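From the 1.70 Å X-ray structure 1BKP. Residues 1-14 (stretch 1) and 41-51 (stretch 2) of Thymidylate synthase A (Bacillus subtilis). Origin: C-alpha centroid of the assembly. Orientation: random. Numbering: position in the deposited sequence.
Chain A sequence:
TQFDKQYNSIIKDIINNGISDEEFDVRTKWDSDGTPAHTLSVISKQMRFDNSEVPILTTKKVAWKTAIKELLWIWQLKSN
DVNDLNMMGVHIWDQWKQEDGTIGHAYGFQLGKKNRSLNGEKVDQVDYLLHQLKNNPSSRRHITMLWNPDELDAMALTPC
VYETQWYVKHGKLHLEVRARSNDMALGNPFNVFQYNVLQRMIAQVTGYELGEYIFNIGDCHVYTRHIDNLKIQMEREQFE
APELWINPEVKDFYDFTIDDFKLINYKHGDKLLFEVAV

Stretch 1, residues 1-14: TQFDKQYNSIIKDI
Stretch 2 41-51: SVISKQMRFDN

Residues 3-14 form a helix, with Gln2 at the N-cap position, that packs along a strand that runs to Phe49. The axes approach to 9.3 Å and their N-to-C directions differ by 171°, so the elements run nearly antiparallel. CA-CA distances set the register: Thr1 to Phe49 6.0 Å, Gln6 to Met47 6.7 Å, Ile10 to Lys45 7.6 Å and Ile14 to Ser41 6.0 Å. Helical phi/psi values stay near -65/-40, whereas residues 45-49 are extended, near -130/145. The chain turns a corner at Ile43, with Ser44 at 58/90, separating this strand from the earlier one that includes Ser41. The contact buries 702 Å², both sides summed.

Hydrogen bonding centres on Gln6, whose CA-to-CB bond points toward the strand. With chi1 -68° (m), chi2 -172° (t) and chi3 53°, its amide reaches the backbone of a single residue: Arg48 N donates to Gln6 OE1 at 3.2 Å (149° at hydrogen), and Gln6 NE2 donates to Arg48 O at 2.9 Å (165°). A carboxamide suits this site because it supplies both an acceptor and a donor. The Arg48 side chain leads away, its NH1 donating to Gln46 OE1 at 3.1 Å.

The charged contact is a salt bridge, Lys45 NZ to Asp13 OD2 at 2.6 Å. Asp13 adopts chi1 -177° (t); Lys45 has chi1 and chi2 both m, then chi3 and chi4 both t, carrying its amine to the carboxylate. Asp13 OD1 is satisfied elsewhere in the structure.

Apolar packing joins these polar sites. Met47 (chi1 m, chi2 t, chi3 m) points toward the helix and touches three residues: its CG lies 3.6 Å from Ile10 CD1, its SD lies 3.4 Å from Phe3 CE1, and its CB lies 3.5 Å from Gln6 OE1. The sulfur is 4.6 Å from the Phe3 ring centroid and 76° off the normal, hence at the ring edge. The flexible thioether thus bridges an aliphatic and an aromatic neighbour. Ile10 (m, t) is buried; at the far end Ile14 CG1 meets Val42 CG2 at 3.6 Å, with Val42 chi1 m.

Phe3 (chi1 t) and Phe49 (chi1 m) make an oblique pair, centroids 5.9 Å apart and planes at 87°, with Phe3 CD1 3.8 Å from Phe49 CZ. The Phe49 edge also meets backbone: its CD1 is 3.4 Å from Thr1 O.

At the exposed end, Thr1 CG2 approaches Asp50 OD1 to 3.3 Å. One water links the stretches, 2.8 Å from Thr1 OG1 and accepting a weak 2.9 Å hydrogen bond from Asn51 N. Asp50 N is buried without a partner.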

# COMPACT_ATOMS: atom_id res chain seq x y z
N THR A 1 -6.73 9.64 -21.17
CA THR A 1 -5.78 9.18 -20.18
C THR A 1 -5.34 7.83 -20.55
O THR A 1 -5.22 7.02 -19.65
CB THR A 1 -6.46 9.06 -18.80
OG1 THR A 1 -7.82 8.99 -19.05
CG2 THR A 1 -6.28 10.29 -17.98
N GLN A 2 -5.18 7.51 -21.84
CA GLN A 2 -4.79 6.23 -22.18
C GLN A 2 -3.86 5.54 -21.14
O GLN A 2 -2.73 5.93 -20.71
CB GLN A 2 -4.24 5.96 -23.65
CG GLN A 2 -5.45 5.36 -24.70
CD GLN A 2 -6.33 4.17 -24.18
OE1 GLN A 2 -7.47 4.02 -24.60
NE2 GLN A 2 -5.74 3.26 -23.39
N PHE A 3 -4.40 4.41 -20.83
CA PHE A 3 -3.69 3.39 -20.15
C PHE A 3 -2.58 2.97 -21.17
O PHE A 3 -1.52 2.62 -20.76
CB PHE A 3 -4.66 2.24 -19.93
CG PHE A 3 -4.07 1.05 -19.19
CD1 PHE A 3 -2.89 1.18 -18.43
CD2 PHE A 3 -4.65 -0.18 -19.26
CE1 PHE A 3 -2.32 0.06 -17.79
CE2 PHE A 3 -4.02 -1.30 -18.58
CZ PHE A 3 -2.90 -1.16 -17.88
N ASP A 4 -2.81 3.00 -22.49
CA ASP A 4 -1.78 2.56 -23.44
C ASP A 4 -0.57 3.41 -23.24
O ASP A 4 0.53 2.92 -23.30
CB ASP A 4 -2.23 2.83 -24.89
CG ASP A 4 -3.32 1.84 -25.37
OD1 ASP A 4 -3.12 0.65 -25.21
OD2 ASP A 4 -4.27 2.27 -26.03
N LYS A 5 -0.75 4.72 -23.08
CA LYS A 5 0.42 5.59 -22.90
C LYS A 5 1.22 5.33 -21.65
O LYS A 5 2.42 5.20 -21.67
CB LYS A 5 -0.04 7.07 -22.92
CG LYS A 5 -0.51 7.42 -24.34
CD LYS A 5 -0.76 8.88 -24.56
CE LYS A 5 -1.36 9.06 -25.92
NZ LYS A 5 -0.45 8.41 -26.91
N GLN A 6 0.50 5.18 -20.54
CA GLN A 6 1.15 4.94 -19.27
C GLN A 6 1.73 3.59 -19.22
O GLN A 6 2.82 3.42 -18.65
CB GLN A 6 0.15 5.15 -18.11
CG GLN A 6 -0.23 6.64 -18.00
CD GLN A 6 -1.06 6.90 -16.71
OE1 GLN A 6 -0.64 6.53 -15.63
NE2 GLN A 6 -2.23 7.43 -16.86
N TYR A 7 1.02 2.61 -19.79
CA TYR A 7 1.55 1.21 -19.74
C TYR A 7 2.89 1.09 -20.54
O TYR A 7 3.90 0.54 -20.06
CB TYR A 7 0.46 0.28 -20.29
CG TYR A 7 0.86 -1.15 -20.44
CD1 TYR A 7 0.78 -2.00 -19.36
CD2 TYR A 7 1.22 -1.67 -21.67
CE1 TYR A 7 1.03 -3.38 -19.44
CE2 TYR A 7 1.47 -3.05 -21.80
CZ TYR A 7 1.39 -3.91 -20.69
OH TYR A 7 1.72 -5.26 -20.74
N ASN A 8 2.88 1.68 -21.74
CA ASN A 8 4.00 1.66 -22.61
C ASN A 8 5.19 2.33 -21.96
O ASN A 8 6.33 1.94 -22.21
CB ASN A 8 3.69 2.38 -23.91
CG ASN A 8 2.81 1.59 -24.91
OD1 ASN A 8 2.48 2.13 -25.98
ND2 ASN A 8 2.35 0.45 -24.55
N SER A 9 4.96 3.41 -21.17
CA SER A 9 6.06 4.11 -20.46
C SER A 9 6.68 3.21 -19.42
O SER A 9 7.91 3.15 -19.33
CB SER A 9 5.62 5.41 -19.74
OG SER A 9 5.30 6.33 -20.78
N ILE A 10 5.86 2.51 -18.64
CA ILE A 10 6.40 1.58 -17.65
C ILE A 10 7.16 0.45 -18.28
O ILE A 10 8.31 0.10 -17.87
CB ILE A 10 5.30 1.03 -16.75
CG1 ILE A 10 4.70 2.25 -15.97
CG2 ILE A 10 5.83 -0.08 -15.79
CD1 ILE A 10 3.49 1.93 -15.09
N ILE A 11 6.60 -0.09 -19.35
CA ILE A 11 7.28 -1.24 -20.00
C ILE A 11 8.67 -0.81 -20.53
O ILE A 11 9.63 -1.54 -20.40
CB ILE A 11 6.36 -1.82 -21.20
CG1 ILE A 11 5.01 -2.38 -20.66
CG2 ILE A 11 7.20 -2.84 -22.05
CD1 ILE A 11 5.19 -3.58 -19.74
N LYS A 12 8.76 0.36 -21.17
CA LYS A 12 10.03 0.85 -21.71
C LYS A 12 11.05 1.05 -20.60
O LYS A 12 12.25 0.79 -20.78
CB LYS A 12 9.73 2.21 -22.39
CG LYS A 12 10.82 2.82 -23.25
CD LYS A 12 10.82 2.20 -24.64
CE LYS A 12 11.93 2.80 -25.51
NZ LYS A 12 12.21 2.06 -26.78
N ASP A 13 10.57 1.46 -19.43
CA ASP A 13 11.45 1.68 -18.30
C ASP A 13 12.02 0.37 -17.80
O ASP A 13 13.21 0.27 -17.37
CB ASP A 13 10.69 2.39 -17.16
CG ASP A 13 11.60 2.69 -15.99
OD1 ASP A 13 12.65 3.27 -16.27
OD2 ASP A 13 11.35 2.38 -14.82
N ILE A 14 11.21 -0.68 -17.89
CA ILE A 14 11.64 -1.97 -17.44
C ILE A 14 12.65 -2.62 -18.41
O ILE A 14 13.75 -3.14 -17.98
CB ILE A 14 10.37 -2.93 -17.24
CG1 ILE A 14 9.53 -2.44 -16.05
CG2 ILE A 14 10.80 -4.42 -16.97
CD1 ILE A 14 8.16 -3.25 -15.92
N SER A 41 12.97 -6.40 -13.62
CA SER A 41 11.98 -5.74 -12.80
C SER A 41 12.47 -4.41 -12.33
O SER A 41 13.69 -4.12 -12.35
CB SER A 41 11.66 -6.62 -11.59
OG SER A 41 12.86 -6.85 -10.88
N VAL A 42 11.50 -3.58 -11.95
CA VAL A 42 11.71 -2.25 -11.35
C VAL A 42 10.75 -2.19 -10.13
O VAL A 42 9.84 -3.02 -9.97
CB VAL A 42 11.42 -1.07 -12.25
CG1 VAL A 42 12.43 -1.03 -13.41
CG2 VAL A 42 9.90 -1.08 -12.73
N ILE A 43 11.07 -1.33 -9.20
CA ILE A 43 10.33 -1.22 -7.96
C ILE A 43 9.51 0.04 -7.87
O ILE A 43 10.02 1.14 -8.16
CB ILE A 43 11.38 -1.18 -6.77
CG1 ILE A 43 12.07 -2.56 -6.60
CG2 ILE A 43 10.76 -0.94 -5.48
CD1 ILE A 43 13.30 -2.39 -5.57
N SER A 44 8.27 -0.12 -7.39
CA SER A 44 7.37 0.93 -7.13
C SER A 44 6.99 1.85 -8.29
O SER A 44 7.58 2.91 -8.47
CB SER A 44 7.81 1.71 -5.88
OG SER A 44 6.83 2.60 -5.44
N LYS A 45 5.94 1.48 -9.01
CA LYS A 45 5.45 2.33 -10.15
C LYS A 45 3.97 2.66 -9.81
O LYS A 45 3.29 1.90 -9.12
CB LYS A 45 5.49 1.54 -11.50
CG LYS A 45 6.95 1.21 -11.92
CD LYS A 45 7.63 2.52 -12.42
CE LYS A 45 8.98 2.34 -12.97
NZ LYS A 45 9.31 3.59 -13.77
N GLN A 46 3.45 3.66 -10.51
CA GLN A 46 2.10 4.12 -10.25
C GLN A 46 1.41 4.58 -11.54
O GLN A 46 2.04 5.26 -12.35
CB GLN A 46 2.14 5.34 -9.28
CG GLN A 46 0.74 5.84 -9.01
CD GLN A 46 0.67 6.96 -8.01
OE1 GLN A 46 0.57 8.10 -8.42
NE2 GLN A 46 0.66 6.64 -6.72
N MET A 47 0.14 4.23 -11.72
CA MET A 47 -0.64 4.74 -12.86
C MET A 47 -1.82 5.44 -12.22
O MET A 47 -2.33 4.92 -11.19
CB MET A 47 -1.10 3.58 -13.79
CG MET A 47 0.12 2.98 -14.50
SD MET A 47 -0.35 1.52 -15.49
CE MET A 47 -0.73 0.46 -14.30
N ARG A 48 -2.21 6.60 -12.79
CA ARG A 48 -3.36 7.37 -12.24
C ARG A 48 -4.23 7.75 -13.43
O ARG A 48 -3.69 8.18 -14.46
CB ARG A 48 -2.92 8.69 -11.61
CG ARG A 48 -1.87 8.57 -10.59
CD ARG A 48 -1.57 9.96 -10.01
NE ARG A 48 -2.54 10.62 -9.12
CZ ARG A 48 -2.29 10.83 -7.81
NH1 ARG A 48 -1.24 10.27 -7.21
NH2 ARG A 48 -3.14 11.51 -7.07
N PHE A 49 -5.53 7.70 -13.23
CA PHE A 49 -6.49 8.03 -14.29
C PHE A 49 -7.57 8.92 -13.67
O PHE A 49 -8.02 8.73 -12.51
CB PHE A 49 -7.12 6.73 -14.80
CG PHE A 49 -6.11 5.75 -15.24
CD1 PHE A 49 -5.62 5.79 -16.55
CD2 PHE A 49 -5.68 4.76 -14.40
CE1 PHE A 49 -4.76 4.84 -16.95
CE2 PHE A 49 -4.81 3.82 -14.84
CZ PHE A 49 -4.36 3.84 -16.07
N ASP A 50 -8.09 9.80 -14.51
CA ASP A 50 -9.08 10.73 -14.02
C ASP A 50 -10.51 10.23 -14.29
O ASP A 50 -11.53 10.86 -13.96
CB ASP A 50 -8.81 12.11 -14.63
CG ASP A 50 -8.96 12.15 -16.14
OD1 ASP A 50 -9.28 11.14 -16.78
OD2 ASP A 50 -8.79 13.24 -16.70
N ASN A 51 -10.59 9.04 -14.86
CA ASN A 51 -11.85 8.42 -15.18
C ASN A 51 -12.64 9.04 -16.34
O ASN A 51 -13.86 8.75 -16.52
CB ASN A 51 -12.73 8.21 -13.91
CG ASN A 51 -12.50 6.82 -13.30
OD1 ASN A 51 -12.47 5.84 -14.03
ND2 ASN A 51 -12.27 6.75 -11.95
O HOH W 1 -9.37 7.67 -17.16